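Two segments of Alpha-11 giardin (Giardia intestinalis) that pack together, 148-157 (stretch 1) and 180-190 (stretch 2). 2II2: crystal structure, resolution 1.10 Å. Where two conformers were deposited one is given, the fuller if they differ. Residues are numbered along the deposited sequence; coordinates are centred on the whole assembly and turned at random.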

ATOM      1  N   GLU A 148     -12.485 -12.808   6.134  1.00 12.74           N
ATOM      2  CA  GLU A 148     -13.729 -12.291   6.692  1.00 13.14           C
ATOM      3  C   GLU A 148     -14.371 -11.223   5.836  1.00 13.30           C
ATOM      4  O   GLU A 148     -13.683 -10.393   5.232  1.00 13.48           O
ATOM      5  CB  GLU A 148     -13.465 -11.707   8.081  1.00 14.14           C
ATOM      6  CG  GLU A 148     -13.024 -12.729   9.116  1.00 17.29           C
ATOM      7  CD  GLU A 148     -14.179 -13.572   9.607  1.00 21.51           C
ATOM      8  OE1 GLU A 148     -15.339 -13.164   9.390  1.00 23.31           O
ATOM      9  OE2 GLU A 148     -13.925 -14.627  10.221  1.00 24.98           O
ATOM     10  N   ASN A 149     -15.700 -11.210   5.879  1.00 13.20           N
ATOM     11  CA  ASN A 149     -16.499 -10.237   5.165  1.00 13.55           C
ATOM     12  C   ASN A 149     -17.048  -9.197   6.128  1.00 12.96           C
ATOM     13  O   ASN A 149     -17.002  -9.377   7.360  1.00 13.44           O
ATOM     14  CB  ASN A 149     -17.656 -10.915   4.424  1.00 14.33           C
ATOM     15  CG  ASN A 149     -17.194 -11.988   3.465  1.00 17.22           C
ATOM     16  OD1 ASN A 149     -16.156 -11.860   2.830  1.00 19.43           O
ATOM     17  ND2 ASN A 149     -17.986 -13.056   3.345  1.00 21.92           N
ATOM     18  N   ARG A 150     -17.518  -8.088   5.559  0.50 12.26           N
ATOM     19  CA  ARG A 150     -18.143  -7.002   6.316  0.50 12.50           C
ATOM     20  C   ARG A 150     -19.657  -7.301   6.432  0.50 12.38           C
ATOM     21  O   ARG A 150     -20.292  -7.699   5.449  0.50 12.36           O
ATOM     22  CB  ARG A 150     -17.874  -5.637   5.628  0.50 11.84           C
ATOM     23  CG  ARG A 150     -16.354  -5.271   5.394  0.50 12.33           C
ATOM     24  CD  ARG A 150     -16.097  -4.041   4.450  0.50 13.33           C
ATOM     25  NE  ARG A 150     -16.059  -2.777   5.191  0.50 11.29           N
ATOM     26  CZ  ARG A 150     -15.810  -1.553   4.716  0.50 11.15           C
ATOM     27  NH1 ARG A 150     -15.525  -1.309   3.443  0.50 10.29           N
ATOM     28  NH2 ARG A 150     -15.813  -0.549   5.584  0.50 12.44           N
ATOM     29  N   THR A 151     -20.221  -7.173   7.636  1.00 11.96           N
ATOM     30  CA  THR A 151     -21.642  -7.375   7.879  1.00 13.14           C
ATOM     31  C   THR A 151     -22.065  -6.439   9.002  1.00 11.64           C
ATOM     32  O   THR A 151     -21.302  -6.193   9.938  1.00 11.00           O
ATOM     33  CB  THR A 151     -21.998  -8.835   8.288  1.00 14.83           C
ATOM     34  OG1 THR A 151     -21.328  -9.195   9.492  1.00 17.58           O
ATOM     35  CG2 THR A 151     -21.668  -9.857   7.206  1.00 17.91           C
ATOM     36  N   PRO A 152     -23.279  -5.885   8.898  1.00 11.75           N
ATOM     37  CA  PRO A 152     -23.745  -5.028   9.984  1.00 12.08           C
ATOM     38  C   PRO A 152     -23.944  -5.804  11.279  1.00 12.24           C
ATOM     39  O   PRO A 152     -24.359  -6.973  11.239  1.00 13.05           O
ATOM     40  CB  PRO A 152     -25.101  -4.528   9.477  1.00 12.69           C
ATOM     41  CG  PRO A 152     -25.066  -4.742   8.015  1.00 14.98           C
ATOM     42  CD  PRO A 152     -24.250  -5.953   7.786  1.00 12.92           C
ATOM     43  N   ARG A 153     -23.689  -5.151  12.419  1.00 10.94           N
ATOM     44  CA  ARG A 153     -23.933  -5.758  13.731  1.00 11.36           C
ATOM     45  C   ARG A 153     -25.011  -5.059  14.518  1.00 11.32           C
ATOM     46  O   ARG A 153     -25.517  -5.636  15.465  1.00 12.60           O
ATOM     47  CB  ARG A 153     -22.650  -5.814  14.562  1.00 11.01           C
ATOM     48  CG  ARG A 153     -21.551  -6.650  13.912  1.00 11.25           C
ATOM     49  CD  ARG A 153     -20.256  -6.624  14.725  1.00 11.25           C
ATOM     50  NE  ARG A 153     -19.662  -5.291  14.801  1.00 10.60           N
ATOM     51  CZ  ARG A 153     -18.665  -4.842  14.037  1.00 10.45           C
ATOM     52  NH1 ARG A 153     -18.125  -5.603  13.079  1.00 10.43           N
ATOM     53  NH2 ARG A 153     -18.196  -3.613  14.241  1.00  9.35           N
ATOM     54  N   GLY A 154     -25.332  -3.808  14.183  1.00 10.83           N
ATOM     55  CA  GLY A 154     -26.361  -3.089  14.947  1.00 11.21           C
ATOM     56  C   GLY A 154     -25.972  -2.875  16.398  1.00 11.05           C
ATOM     57  O   GLY A 154     -26.818  -2.829  17.279  1.00 11.59           O
ATOM     58  N   SER A 155     -24.669  -2.766  16.657  1.00 10.38           N
ATOM     59  CA  SER A 155     -24.176  -2.604  18.026  1.00 10.52           C
ATOM     60  C   SER A 155     -23.107  -1.505  18.095  1.00  9.89           C
ATOM     61  O   SER A 155     -22.009  -1.718  18.634  1.00 10.49           O
ATOM     62  CB  SER A 155     -23.630  -3.941  18.572  1.00  9.83           C
ATOM     63  OG  SER A 155     -22.582  -4.448  17.767  1.00 11.71           O
ATOM     64  N   VAL A 156     -23.420  -0.320  17.588  1.00 10.09           N
ATOM     65  CA  VAL A 156     -22.420   0.724  17.369  1.00  9.96           C
ATOM     66  C   VAL A 156     -21.861   1.177  18.715  1.00  9.24           C
ATOM     67  O   VAL A 156     -20.632   1.271  18.882  1.00  9.62           O
ATOM     68  CB  VAL A 156     -22.963   1.922  16.550  1.00 11.16           C
ATOM     69  CG1 VAL A 156     -22.071   3.144  16.693  1.00 12.90           C
ATOM     70  CG2 VAL A 156     -23.177   1.536  15.078  1.00 12.64           C
ATOM     71  N   ALA A 157     -22.743   1.404  19.698  1.00 11.04           N
ATOM     72  CA  ALA A 157     -22.276   1.889  21.018  1.00 11.49           C
ATOM     73  C   ALA A 157     -21.361   0.885  21.695  1.00 11.56           C
ATOM     74  O   ALA A 157     -20.275   1.233  22.223  1.00 12.13           O
ATOM     75  CB  ALA A 157     -23.443   2.246  21.926  1.00 12.65           C
ATOM     76  N   ARG A 180     -10.879  -8.282  14.396  1.00  7.20           N
ATOM     77  CA  ARG A 180     -12.139  -8.766  13.858  1.00  8.00           C
ATOM     78  C   ARG A 180     -13.147  -7.641  13.787  1.00  8.01           C
ATOM     79  O   ARG A 180     -13.838  -7.500  12.765  1.00  8.24           O
ATOM     80  CB  ARG A 180     -12.667  -9.898  14.715  1.00  9.78           C
ATOM     81  CG  ARG A 180     -13.934 -10.498  14.231  1.00 13.24           C
ATOM     82  CD  ARG A 180     -14.261 -11.721  15.075  1.00 15.45           C
ATOM     83  NE  ARG A 180     -13.167 -12.696  15.095  1.00 18.72           N
ATOM     84  CZ  ARG A 180     -12.948 -13.603  14.143  1.00 19.86           C
ATOM     85  NH1 ARG A 180     -13.721 -13.671  13.062  1.00 22.77           N
ATOM     86  NH2 ARG A 180     -11.934 -14.441  14.260  1.00 19.18           N
ATOM     87  N   LEU A 181     -13.236  -6.850  14.870  1.00  7.71           N
ATOM     88  CA  LEU A 181     -14.191  -5.729  14.865  1.00  7.89           C
ATOM     89  C   LEU A 181     -13.970  -4.798  13.683  1.00  8.16           C
ATOM     90  O   LEU A 181     -14.913  -4.494  12.922  1.00  8.52           O
ATOM     91  CB  LEU A 181     -14.136  -4.983  16.186  1.00  8.48           C
ATOM     92  CG  LEU A 181     -15.187  -3.897  16.465  1.00  9.05           C
ATOM     93  CD1 LEU A 181     -15.270  -3.672  17.955  1.00 10.54           C
ATOM     94  CD2 LEU A 181     -14.867  -2.577  15.761  1.00 10.13           C
ATOM     95  N   ILE A 182     -12.718  -4.388  13.510  1.00  7.84           N
ATOM     96  CA  ILE A 182     -12.419  -3.427  12.450  1.00  7.77           C
ATOM     97  C   ILE A 182     -12.629  -4.035  11.057  1.00  8.25           C
ATOM     98  O   ILE A 182     -13.303  -3.452  10.206  1.00  8.36           O
ATOM     99  CB  ILE A 182     -10.988  -2.906  12.594  1.00  8.01           C
ATOM    100  CG1 ILE A 182     -10.830  -2.093  13.881  1.00  8.41           C
ATOM    101  CG2 ILE A 182     -10.617  -2.025  11.426  1.00  7.83           C
ATOM    102  CD1 ILE A 182      -9.400  -1.781  14.252  1.00 10.35           C
ATOM    103  N   ILE A 183     -12.057  -5.222  10.842  1.00  7.88           N
ATOM    104  CA  ILE A 183     -12.099  -5.853   9.522  1.00  9.13           C
ATOM    105  C   ILE A 183     -13.500  -6.239   9.043  1.00  8.70           C
ATOM    106  O   ILE A 183     -13.747  -6.262   7.825  1.00 10.50           O
ATOM    107  CB  ILE A 183     -11.156  -7.114   9.458  1.00  9.39           C
ATOM    108  CG1 ILE A 183      -9.685  -6.731   9.568  1.00 11.73           C
ATOM    109  CG2 ILE A 183     -11.501  -8.035   8.263  1.00 13.24           C
ATOM    110  CD1 ILE A 183      -9.144  -6.071   8.355  1.00 12.65           C
ATOM    111  N   THR A 184     -14.402  -6.532   9.979  1.00  8.40           N
ATOM    112  CA  THR A 184     -15.745  -6.955   9.603  1.00  9.04           C
ATOM    113  C   THR A 184     -16.771  -5.835   9.653  1.00  8.51           C
ATOM    114  O   THR A 184     -17.947  -6.083   9.396  1.00  9.66           O
ATOM    115  CB  THR A 184     -16.267  -8.123  10.485  1.00  9.56           C
ATOM    116  OG1 THR A 184     -16.397  -7.686  11.843  1.00  9.29           O
ATOM    117  CG2 THR A 184     -15.355  -9.346  10.428  1.00 11.06           C
ATOM    118  N   SER A 185     -16.364  -4.608   9.957  1.00  8.73           N
ATOM    119  CA  SER A 185     -17.323  -3.504  10.024  1.00  7.42           C
ATOM    120  C   SER A 185     -17.689  -3.037   8.651  1.00  8.20           C
ATOM    121  O   SER A 185     -16.819  -2.850   7.805  1.00 10.17           O
ATOM    122  CB  SER A 185     -16.741  -2.299  10.775  1.00  8.57           C
ATOM    123  OG  SER A 185     -16.487  -2.556  12.145  1.00  8.59           O
ATOM    124  N   THR A 186     -18.979  -2.775   8.452  1.00  9.09           N
ATOM    125  CA  THR A 186     -19.361  -2.034   7.264  1.00  9.19           C
ATOM    126  C   THR A 186     -18.892  -0.575   7.379  1.00  9.27           C
ATOM    127  O   THR A 186     -18.695  -0.062   8.485  1.00  9.55           O
ATOM    128  CB  THR A 186     -20.880  -2.041   7.041  1.00  9.90           C
ATOM    129  OG1 THR A 186     -21.499  -1.328   8.115  1.00 11.71           O
ATOM    130  CG2 THR A 186     -21.423  -3.451   6.953  1.00 10.96           C
ATOM    131  N   ALA A 187     -18.763   0.093   6.241  1.00 10.94           N
ATOM    132  CA  ALA A 187     -18.364   1.502   6.257  1.00 11.10           C
ATOM    133  C   ALA A 187     -19.390   2.349   7.002  1.00 11.25           C
ATOM    134  O   ALA A 187     -19.026   3.250   7.754  1.00 11.54           O
ATOM    135  CB  ALA A 187     -18.158   2.047   4.846  1.00 12.99           C
ATOM    136  N   ASP A 188     -20.672   2.073   6.795  1.00 11.63           N
ATOM    137  CA  ASP A 188     -21.700   2.882   7.443  1.00 12.27           C
ATOM    138  C   ASP A 188     -21.624   2.752   8.956  1.00 11.99           C
ATOM    139  O   ASP A 188     -21.641   3.756   9.676  1.00 12.75           O
ATOM    140  CB  ASP A 188     -23.100   2.502   6.945  1.00 14.27           C
ATOM    141  CG  ASP A 188     -23.415   3.025   5.548  1.00 18.32           C
ATOM    142  OD1 ASP A 188     -22.611   3.752   4.940  1.00 20.42           O
ATOM    143  OD2 ASP A 188     -24.509   2.695   5.058  1.00 22.43           O
ATOM    144  N   GLU A 189     -21.585   1.516   9.457  1.00 10.28           N
ATOM    145  CA  GLU A 189     -21.501   1.345  10.896  1.00  8.92           C
ATOM    146  C   GLU A 189     -20.176   1.849  11.456  1.00  8.83           C
ATOM    147  O   GLU A 189     -20.147   2.432  12.536  1.00  9.48           O
ATOM    148  CB  GLU A 189     -21.684  -0.110  11.290  1.00  8.24           C
ATOM    149  CG  GLU A 189     -23.136  -0.530  11.195  1.00  9.88           C
ATOM    150  CD  GLU A 189     -23.480  -1.844  11.917  1.00  9.55           C
ATOM    151  OE1 GLU A 189     -22.538  -2.604  12.277  1.00  9.57           O
ATOM    152  OE2 GLU A 189     -24.712  -2.124  12.060  1.00 10.30           O
ATOM    153  N   TYR A 190     -19.072   1.627  10.733  1.00  7.99           N
ATOM    154  CA  TYR A 190     -17.800   2.056  11.263  1.00  7.35           C
ATOM    155  C   TYR A 190     -17.671   3.580  11.414  1.00  8.54           C
ATOM    156  O   TYR A 190     -17.048   4.056  12.359  1.00  7.93           O
ATOM    157  CB  TYR A 190     -16.612   1.537  10.419  1.00  7.37           C
ATOM    158  CG  TYR A 190     -15.334   1.595  11.202  1.00  7.41           C
ATOM    159  CD1 TYR A 190     -15.078   0.656  12.194  1.00  8.32           C
ATOM    160  CD2 TYR A 190     -14.407   2.609  10.999  1.00  7.72           C
ATOM    161  CE1 TYR A 190     -13.906   0.696  12.956  1.00  7.19           C
ATOM    162  CE2 TYR A 190     -13.220   2.669  11.735  1.00  7.74           C
ATOM    163  CZ  TYR A 190     -12.973   1.706  12.738  1.00  7.10           C
ATOM    164  OH  TYR A 190     -11.808   1.729  13.493  1.00  7.99           O
TER
HETATM  165  O   HOH W   1     -13.380  -7.626   5.331  1.00 12.12           O
HETATM  166  O   HOH W   2     -20.434  -3.602  10.803  1.00 10.10           O
HETATM  167  O   HOH W   3     -22.279  -2.266  15.109  1.00 10.46           O

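How does the contact begin at Glu148, the first residue past a helix? Its CA-to-CB bond points toward the second stretch, and its carboxylate forms a salt bridge with Arg180, OE2 to NH1 at 3.0 Å; the hydrogen bond within it is weak, at 137°. Nearer the backbone, Glu148 CB packs 3.8 Å from Thr184 CG2. Water 1 adds a polar link, donating to both Glu148 O and Ile183 O.

What holds the extended segment around Arg150 against Thr184 and Ser185? Here the backbones come closest, with the CA atoms of Arg150 and Thr184 4.1 Å apart. Thr184 O accepts a hydrogen bond from Thr151 N at 3.1 Å and also receives a CA-H...O contact from Arg150 CA at 3.2 Å. The Arg150 side chain reaches further along, where its NE donates to Ser185 O at 2.7 Å and a nearly straight 171°, the carbonyl lying at the guanidinium edge.

How does Arg153 use both its backbone and its side chain? Pro152 precedes it, its CD resting 3.9 Å from Thr186 CG2. Arg153 N then donates to Glu189 OE1 at 2.8 Å, while the guanidinium runs back to the helix, NH2 donating to Ser185 OG at 2.9 Å. That hydroxyl in turn donates to Leu181 O, so the serine relays the interaction onto the helix backbone.

Why is Glu189 so central to the last part of the contact? Its carboxylate gathers successive amides of the turn: besides Arg153 N, Gly154 N donates to Glu189 OE2 at 2.8 Å. Waters 2 and 3 both donate to OE1, connecting it to Thr151 O and Ser155 N respectively. Beyond the turn, Val156 CG2 lies 4.4 Å from Glu189 CB, a looser apolar approach.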